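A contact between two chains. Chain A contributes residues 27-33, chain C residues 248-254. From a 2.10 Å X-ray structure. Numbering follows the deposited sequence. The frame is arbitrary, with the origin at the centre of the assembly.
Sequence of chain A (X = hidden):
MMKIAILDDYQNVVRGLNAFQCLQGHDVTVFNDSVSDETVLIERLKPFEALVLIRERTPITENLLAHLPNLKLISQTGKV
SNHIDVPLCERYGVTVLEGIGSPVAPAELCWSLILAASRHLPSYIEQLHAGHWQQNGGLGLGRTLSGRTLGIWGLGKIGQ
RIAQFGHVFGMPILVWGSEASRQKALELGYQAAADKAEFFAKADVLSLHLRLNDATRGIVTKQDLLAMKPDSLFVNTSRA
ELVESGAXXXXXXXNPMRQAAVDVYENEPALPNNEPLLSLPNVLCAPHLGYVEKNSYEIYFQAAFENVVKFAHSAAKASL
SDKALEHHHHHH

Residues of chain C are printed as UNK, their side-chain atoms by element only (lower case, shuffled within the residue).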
# COMPACT_ATOMS: atom_id res chain seq x y z
N ASP A 27 30.96 2.67 -2.20
CA ASP A 27 30.05 3.69 -1.74
C ASP A 27 28.85 3.70 -2.69
O ASP A 27 28.87 4.36 -3.74
CB ASP A 27 30.76 5.04 -1.71
CG ASP A 27 29.91 6.15 -1.08
OD1 ASP A 27 28.81 5.88 -0.56
OD2 ASP A 27 30.36 7.31 -1.11
N VAL A 28 27.81 2.97 -2.31
CA VAL A 28 26.70 2.64 -3.21
C VAL A 28 25.45 3.46 -2.94
O VAL A 28 24.97 3.54 -1.80
CB VAL A 28 26.35 1.12 -3.12
CG1 VAL A 28 25.30 0.73 -4.17
CG2 VAL A 28 27.60 0.27 -3.27
N THR A 29 24.91 4.07 -3.99
CA THR A 29 23.60 4.70 -3.94
C THR A 29 22.66 3.96 -4.90
O THR A 29 22.99 3.76 -6.07
CB THR A 29 23.68 6.20 -4.28
OG1 THR A 29 24.53 6.85 -3.34
CG2 THR A 29 22.29 6.84 -4.22
N VAL A 30 21.51 3.53 -4.39
CA VAL A 30 20.50 2.89 -5.23
C VAL A 30 19.38 3.89 -5.46
O VAL A 30 18.79 4.38 -4.49
CB VAL A 30 19.91 1.63 -4.57
CG1 VAL A 30 18.79 1.05 -5.44
CG2 VAL A 30 20.98 0.58 -4.30
N PHE A 31 19.09 4.18 -6.73
CA PHE A 31 17.96 5.03 -7.09
C PHE A 31 16.72 4.20 -7.42
O PHE A 31 16.83 3.10 -7.94
CB PHE A 31 18.32 5.97 -8.25
CG PHE A 31 19.39 6.98 -7.89
CD1 PHE A 31 19.11 8.01 -7.00
CD2 PHE A 31 20.66 6.90 -8.44
CE1 PHE A 31 20.09 8.95 -6.66
CE2 PHE A 31 21.64 7.82 -8.11
CZ PHE A 31 21.35 8.85 -7.22
N ASN A 32 15.55 4.73 -7.08
CA ASN A 32 14.31 3.97 -7.21
C ASN A 32 13.19 4.67 -7.95
O ASN A 32 12.05 4.19 -7.96
CB ASN A 32 13.83 3.51 -5.84
CG ASN A 32 13.43 4.66 -4.95
OD1 ASN A 32 13.27 5.80 -5.40
ND2 ASN A 32 13.27 4.37 -3.68
N ASP A 33 13.50 5.81 -8.58
CA ASP A 33 12.51 6.58 -9.32
C ASP A 33 12.85 6.57 -10.80
O ASP A 33 13.76 5.86 -11.22
CB ASP A 33 12.41 8.01 -8.76
CG ASP A 33 13.68 8.83 -8.96
OD1 ASP A 33 14.77 8.24 -9.22
OD2 ASP A 33 13.60 10.08 -8.86
N UNK C 248 21.85 12.43 2.22
CA UNK C 248 20.62 12.07 2.92
C UNK C 248 19.82 11.01 2.17
O UNK C 248 19.38 10.01 2.76
c UNK C 248 19.72 13.29 3.19
c UNK C 248 18.77 12.43 5.42
c UNK C 248 17.54 14.19 4.14
c UNK C 248 18.46 12.98 4.03
N UNK C 249 19.62 11.23 0.86
CA UNK C 249 18.88 10.25 0.07
C UNK C 249 19.56 8.88 0.10
O UNK C 249 18.91 7.87 0.36
c UNK C 249 18.66 10.67 -1.40
c UNK C 249 18.46 7.56 -3.60
c UNK C 249 17.11 7.26 -3.52
c UNK C 249 16.76 9.16 -2.10
c UNK C 249 18.11 9.50 -2.19
c UNK C 249 18.95 8.67 -2.94
c UNK C 249 16.25 8.07 -2.77
o UNK C 249 16.58 6.18 -4.17
N UNK C 250 20.86 8.86 -0.16
CA UNK C 250 21.61 7.61 -0.22
C UNK C 250 21.44 6.81 1.08
O UNK C 250 21.20 5.60 1.04
c UNK C 250 23.09 7.88 -0.50
o UNK C 250 23.81 6.67 -0.64
N UNK C 251 21.51 7.51 2.22
CA UNK C 251 21.45 6.87 3.55
C UNK C 251 20.03 6.40 3.91
O UNK C 251 19.86 5.28 4.40
c UNK C 251 21.70 7.28 6.04
c UNK C 251 22.00 7.81 4.65
c UNK C 251 23.51 8.00 4.48
N UNK C 252 19.03 7.23 3.66
CA UNK C 252 17.65 6.85 3.94
C UNK C 252 17.17 5.67 3.08
O UNK C 252 16.48 4.77 3.56
c UNK C 252 18.36 9.29 7.20
c UNK C 252 16.97 9.14 4.83
c UNK C 252 16.71 8.05 3.80
s UNK C 252 16.90 8.53 6.53
N UNK C 253 17.56 5.67 1.80
CA UNK C 253 17.21 4.58 0.91
C UNK C 253 17.80 3.27 1.42
O UNK C 253 17.13 2.24 1.41
n UNK C 253 15.98 3.35 -2.12
c UNK C 253 17.13 2.76 -1.81
c UNK C 253 17.66 4.87 -0.53
c UNK C 253 18.22 3.67 -1.30
o UNK C 253 17.31 1.54 -1.94
N UNK C 254 19.04 3.33 1.89
CA UNK C 254 19.77 2.16 2.40
C UNK C 254 19.24 1.62 3.74
O UNK C 254 19.49 0.46 4.10
c UNK C 254 21.25 2.48 2.51
O HOH W 1 21.24 4.13 -1.42
O HOH W 2 15.37 7.63 -6.33

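Position 248 of chain C opens this helical stretch with four side-chain carbons, forked at the second, and lies out of reach of the chain A stretch. An unbranched CB followed by a forked carbon is leucine: Leu C248 is buried, as an apolar side chain can be, but takes no part in this contact.

Position 249 carries one carbon and then a ring of six carbons bearing a single oxygen, and its CA-to-CB bond points toward chain A; the oxygen reaches Val A30 O and the ring carbons lie against Phe A31. This is tyrosine. The hydroxyl of Tyr C249 donates a hydrogen bond from OH to Val A30 O (2.9 Å), a carbonyl lying at the edge of the ring, while the ring carbons give an apolar surface: CE2 lies 3.5 Å from Phe A31 CD1. The two ring planes are within 7° of parallel, but with centroids 5.5 Å apart they are slid past each other and barely overlap. Water 2 donates to Tyr C249 OH and accepts from Asn A32 N, so the hydroxyl is both donor and acceptor.

Position 250 has one carbon and one oxygen, the latter close to Thr A29. It is serine, a small side chain, consistent with the close approach of the backbones here; the CA atoms of Thr A29 and Ser C250 are 5.1 Å apart. Ser C250 OG and Thr A29 OG1 share a hydrogen bond of 2.8 Å, in which either could be the donor.

At 251 one carbon carries two more, and the CA-to-CB bond points away from chain A. This is valine; Val C251 is buried without touching the strand.

Position 252 shows two carbons, a sulfur and a terminal carbon in an unbranched chain, out of reach of chain A. Only methionine fits, and Met C252 is buried apart from this contact.

Position 253 has three carbons, the third bearing one oxygen and one nitrogen, its carbons against Val A30 and its nitrogen near Asn A32. This is glutamine. The aliphatic part of Gln C253 packs close to the strand, with CG 3.3 Å from Val A30 O. NE2 lies 3.3 Å from Asn A32 ND2, but two donors do not bond; both are satisfied elsewhere in the structure.

Position 254 has a single side-chain carbon, hence alanine, and Ala C254 makes no contact with the chain A stretch.

The contact thus works through 249, 250 and 253, brought to one side by the helical repeat. The helix crosses the strand at 78°. Two direct hydrogen bonds fix it, and water 1 adds a bridge, accepting from Val A30 N and donating to Ser C250 O.

Chain C, residues 248-254: LYSVMQA
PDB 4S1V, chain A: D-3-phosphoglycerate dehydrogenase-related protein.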